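Local atomic coordinates of hydrolase, putative (Plasmodium vivax, PDB entry 2B30), a protein that is a putative HAD-superfamily hydrolase of the Cof-like type that binds calcium in the crystal and probably acts as a magnesium-dependent phosphatase. Residues K181-I195 / I208-K220. Numbering follows the deposited sequence.
Sequences KLMIVLDPSESKTVI and IFTTYNGHAEVTK
With CG anti to the carbonyl carbon (chi1 -50°) and the ring rotated about CB-CG so that ND1 faces Leu186, His215 offers that nitrogen, in the plane of its ring, to the backbone. Leu186 N lies 3.0 Å from His215 ND1. The bond is almost straight, at 177°. This replaces the next rung of a ladder that ends just before it. Strands 181-184 and 216-220 run antiparallel, and Leu182 with Val218 and Ile184 with Ala216 form the hydrogen-bonded pairs, so that a side chain carries the pairing one step beyond the last backbone bond, Ala216 N to Ile184 O at 3.0 Å. The histidine ring is further packed by Asn213 O over one face and by Val185 CG1 alongside, 3.8 Å from His215 CE1, while Met183 CE reaches His215 CB at 3.8 Å.

On the same side of the sheet as Met183, Lys181 starts extended and then bends at chi3 (80°), which carries NZ over to Glu217; the salt bridge from Lys181 NZ to Glu217 OE2 measures 3.1 Å and meets OE2 on the anti side, well out of the carboxylate plane. Leu182, Val218, Ile184 and Ala216 make the apolar face of the paired strands. There Ile195, from helix 191-201, lays CG1 4.0 Å from Ala216 CB, and its CD1 meets the Thr210 hydroxyl. At the start of that helix the hydroxyl of Ser191 donates to Gly214 O, at the end of the type I turn 211-214, tying helix to hairpin.

The segments belong to a beta-alpha-beta-beta unit of the cap domain in this Cof-like enzyme, and the side chain of Thr211 lies about 8 Å from the bound calcium. Strand 136-140 flanks 181-184 on its other edge, and helix 117-129 covers Leu182 and Ile184, whereas Phe155 of helix 155-160 packs on Met183 and Val185.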
# COMPACT_ATOMS: atom_id res chain seq x y z
N LYS A 181 3.34 -10.78 15.55
CA LYS A 181 4.22 -9.64 15.75
C LYS A 181 5.28 -9.87 16.82
O LYS A 181 5.00 -10.46 17.86
CB LYS A 181 3.39 -8.41 16.12
CG LYS A 181 4.21 -7.16 16.43
CD LYS A 181 3.32 -5.95 16.55
CE LYS A 181 2.63 -5.87 17.90
NZ LYS A 181 3.23 -4.81 18.73
N LEU A 182 6.49 -9.39 16.55
CA LEU A 182 7.52 -9.25 17.59
C LEU A 182 7.77 -7.75 17.80
O LEU A 182 8.14 -7.05 16.86
CB LEU A 182 8.83 -9.93 17.20
CG LEU A 182 8.83 -11.39 16.73
CD1 LEU A 182 10.24 -11.91 16.71
CD2 LEU A 182 7.99 -12.26 17.62
N MET A 183 7.53 -7.27 19.02
CA MET A 183 7.89 -5.90 19.37
C MET A 183 9.18 -5.93 20.16
O MET A 183 9.17 -6.26 21.35
CB MET A 183 6.81 -5.23 20.21
CG MET A 183 7.05 -3.74 20.40
SD MET A 183 6.49 -3.18 22.00
CE MET A 183 6.91 -1.44 21.92
N ILE A 184 10.28 -5.59 19.51
CA ILE A 184 11.58 -5.57 20.17
C ILE A 184 11.72 -4.25 20.93
O ILE A 184 11.80 -3.17 20.33
CB ILE A 184 12.74 -5.74 19.16
CG1 ILE A 184 12.53 -6.99 18.30
CG2 ILE A 184 14.08 -5.84 19.88
CD1 ILE A 184 13.63 -7.22 17.26
N VAL A 185 11.71 -4.34 22.26
CA VAL A 185 11.89 -3.17 23.11
C VAL A 185 13.37 -2.78 23.09
O VAL A 185 14.24 -3.60 23.36
CB VAL A 185 11.41 -3.43 24.55
CG1 VAL A 185 11.79 -2.29 25.46
CG2 VAL A 185 9.89 -3.64 24.56
N LEU A 186 13.63 -1.53 22.75
CA LEU A 186 14.98 -1.07 22.47
C LEU A 186 15.39 0.09 23.37
O LEU A 186 14.58 0.93 23.76
CB LEU A 186 15.12 -0.69 20.99
CG LEU A 186 15.93 -1.62 20.07
CD1 LEU A 186 15.87 -3.08 20.46
CD2 LEU A 186 15.49 -1.45 18.61
N ASP A 187 16.68 0.10 23.70
CA ASP A 187 17.29 1.12 24.52
C ASP A 187 17.55 2.31 23.60
O ASP A 187 18.24 2.16 22.59
CB ASP A 187 18.60 0.56 25.08
CG ASP A 187 19.18 1.40 26.20
OD1 ASP A 187 19.02 2.64 26.17
OD2 ASP A 187 19.81 0.81 27.10
N PRO A 188 17.01 3.50 23.94
CA PRO A 188 17.10 4.65 23.02
C PRO A 188 18.52 4.94 22.50
O PRO A 188 18.67 5.71 21.56
CB PRO A 188 16.57 5.82 23.86
CG PRO A 188 16.53 5.32 25.27
CD PRO A 188 16.29 3.86 25.17
N SER A 189 19.54 4.35 23.12
CA SER A 189 20.89 4.33 22.54
C SER A 189 20.86 3.61 21.21
O SER A 189 21.06 4.21 20.16
CB SER A 189 21.87 3.57 23.46
OG SER A 189 21.97 4.17 24.73
N GLU A 190 20.55 2.31 21.28
CA GLU A 190 20.84 1.36 20.21
C GLU A 190 19.67 1.15 19.24
O GLU A 190 19.65 0.16 18.51
CB GLU A 190 21.30 0.02 20.83
CG GLU A 190 20.44 -0.47 22.02
CD GLU A 190 20.50 -1.98 22.25
OE1 GLU A 190 21.54 -2.61 21.93
OE2 GLU A 190 19.50 -2.55 22.76
N SER A 191 18.71 2.07 19.21
CA SER A 191 17.61 1.98 18.23
C SER A 191 18.13 2.06 16.80
O SER A 191 18.08 1.08 16.04
CB SER A 191 16.57 3.07 18.45
OG SER A 191 15.79 2.78 19.57
N LYS A 192 18.65 3.23 16.44
CA LYS A 192 19.21 3.45 15.11
C LYS A 192 20.08 2.25 14.67
O LYS A 192 19.92 1.74 13.56
CB LYS A 192 20.00 4.76 15.06
CG LYS A 192 19.14 6.02 15.10
N THR A 193 20.97 1.80 15.56
CA THR A 193 21.94 0.73 15.23
C THR A 193 21.28 -0.63 15.00
O THR A 193 21.49 -1.26 13.97
CB THR A 193 23.01 0.55 16.34
OG1 THR A 193 23.41 1.82 16.86
CG2 THR A 193 24.22 -0.20 15.80
N VAL A 194 20.48 -1.06 15.97
CA VAL A 194 19.87 -2.39 15.93
C VAL A 194 18.81 -2.49 14.84
O VAL A 194 18.75 -3.51 14.15
CB VAL A 194 19.25 -2.78 17.30
CG1 VAL A 194 18.40 -4.05 17.18
CG2 VAL A 194 20.36 -2.98 18.34
N ILE A 195 17.97 -1.47 14.68
CA ILE A 195 16.94 -1.51 13.64
C ILE A 195 17.57 -1.46 12.26
O ILE A 195 17.15 -2.19 11.35
CB ILE A 195 15.91 -0.40 13.79
CG1 ILE A 195 15.13 -0.62 15.09
CG2 ILE A 195 14.97 -0.39 12.59
CD1 ILE A 195 14.35 0.60 15.54
N ILE A 208 9.04 -3.89 9.11
CA ILE A 208 9.63 -3.41 10.36
C ILE A 208 9.34 -1.92 10.53
O ILE A 208 9.96 -1.09 9.88
CB ILE A 208 11.16 -3.63 10.41
CG1 ILE A 208 11.52 -5.12 10.27
CG2 ILE A 208 11.73 -3.10 11.72
CD1 ILE A 208 12.33 -5.44 9.02
N PHE A 209 8.41 -1.60 11.42
CA PHE A 209 8.15 -0.22 11.79
C PHE A 209 8.91 0.14 13.05
O PHE A 209 9.25 -0.73 13.86
CB PHE A 209 6.66 0.04 11.99
CG PHE A 209 5.86 0.04 10.71
CD1 PHE A 209 6.13 0.96 9.69
CD2 PHE A 209 4.81 -0.86 10.52
CE1 PHE A 209 5.39 0.97 8.51
CE2 PHE A 209 4.06 -0.85 9.34
CZ PHE A 209 4.34 0.07 8.34
N THR A 210 9.18 1.44 13.21
CA THR A 210 9.84 1.99 14.38
C THR A 210 8.82 2.78 15.18
O THR A 210 8.17 3.68 14.65
CB THR A 210 11.01 2.89 13.97
OG1 THR A 210 11.98 2.10 13.28
CG2 THR A 210 11.67 3.52 15.18
N THR A 211 8.68 2.43 16.46
CA THR A 211 7.72 3.08 17.37
C THR A 211 8.19 4.50 17.63
O THR A 211 9.34 4.84 17.36
CB THR A 211 7.60 2.29 18.72
OG1 THR A 211 7.16 0.95 18.46
CG2 THR A 211 6.59 2.92 19.67
N TYR A 212 7.27 5.33 18.13
CA TYR A 212 7.60 6.68 18.59
C TYR A 212 8.77 6.73 19.60
O TYR A 212 9.50 7.71 19.64
CB TYR A 212 6.37 7.35 19.21
CG TYR A 212 6.65 8.72 19.77
CD1 TYR A 212 6.85 9.82 18.93
CD2 TYR A 212 6.73 8.92 21.15
CE1 TYR A 212 7.11 11.08 19.44
CE2 TYR A 212 7.00 10.17 21.67
CZ TYR A 212 7.18 11.24 20.81
OH TYR A 212 7.45 12.48 21.34
N ASN A 213 8.93 5.67 20.40
CA ASN A 213 10.03 5.55 21.36
C ASN A 213 11.23 4.73 20.85
O ASN A 213 12.06 4.27 21.64
CB ASN A 213 9.51 4.93 22.67
CG ASN A 213 8.70 5.90 23.51
OD1 ASN A 213 8.33 6.98 23.05
ND2 ASN A 213 8.42 5.52 24.75
N GLY A 214 11.31 4.55 19.53
CA GLY A 214 12.44 3.87 18.90
C GLY A 214 12.48 2.36 19.06
O GLY A 214 13.54 1.75 18.92
N HIS A 215 11.33 1.76 19.37
CA HIS A 215 11.20 0.30 19.45
C HIS A 215 10.85 -0.26 18.07
O HIS A 215 10.33 0.47 17.22
CB HIS A 215 10.13 -0.10 20.48
CG HIS A 215 10.27 0.58 21.81
ND1 HIS A 215 11.35 0.37 22.65
CD2 HIS A 215 9.46 1.46 22.46
CE1 HIS A 215 11.20 1.10 23.74
NE2 HIS A 215 10.06 1.76 23.65
N ALA A 216 11.15 -1.54 17.84
CA ALA A 216 10.86 -2.18 16.55
C ALA A 216 9.61 -3.05 16.62
O ALA A 216 9.55 -3.95 17.43
CB ALA A 216 12.04 -3.02 16.07
N GLU A 217 8.61 -2.75 15.79
CA GLU A 217 7.44 -3.60 15.63
C GLU A 217 7.63 -4.40 14.34
O GLU A 217 7.69 -3.82 13.26
CB GLU A 217 6.16 -2.77 15.55
CG GLU A 217 5.60 -2.37 16.90
CD GLU A 217 4.25 -1.67 16.80
OE1 GLU A 217 4.02 -0.86 15.85
OE2 GLU A 217 3.39 -1.92 17.69
N VAL A 218 7.72 -5.72 14.48
CA VAL A 218 7.99 -6.63 13.35
C VAL A 218 6.74 -7.43 12.97
O VAL A 218 6.26 -8.22 13.76
CB VAL A 218 9.10 -7.62 13.71
CG1 VAL A 218 9.41 -8.55 12.55
CG2 VAL A 218 10.34 -6.86 14.13
N THR A 219 6.24 -7.23 11.75
CA THR A 219 5.07 -7.98 11.24
C THR A 219 5.37 -8.59 9.88
O THR A 219 6.42 -8.33 9.29
CB THR A 219 3.83 -7.08 11.12
OG1 THR A 219 4.19 -5.82 10.52
CG2 THR A 219 3.22 -6.82 12.49
N LYS A 220 4.45 -9.42 9.40
CA LYS A 220 4.56 -10.05 8.08
C LYS A 220 4.72 -9.01 6.96
O LYS A 220 4.18 -7.91 7.05
CB LYS A 220 3.32 -10.91 7.82
CG LYS A 220 3.39 -11.83 6.58
CD LYS A 220 2.07 -12.56 6.37
CE LYS A 220 2.21 -13.79 5.49
NZ LYS A 220 0.96 -14.59 5.52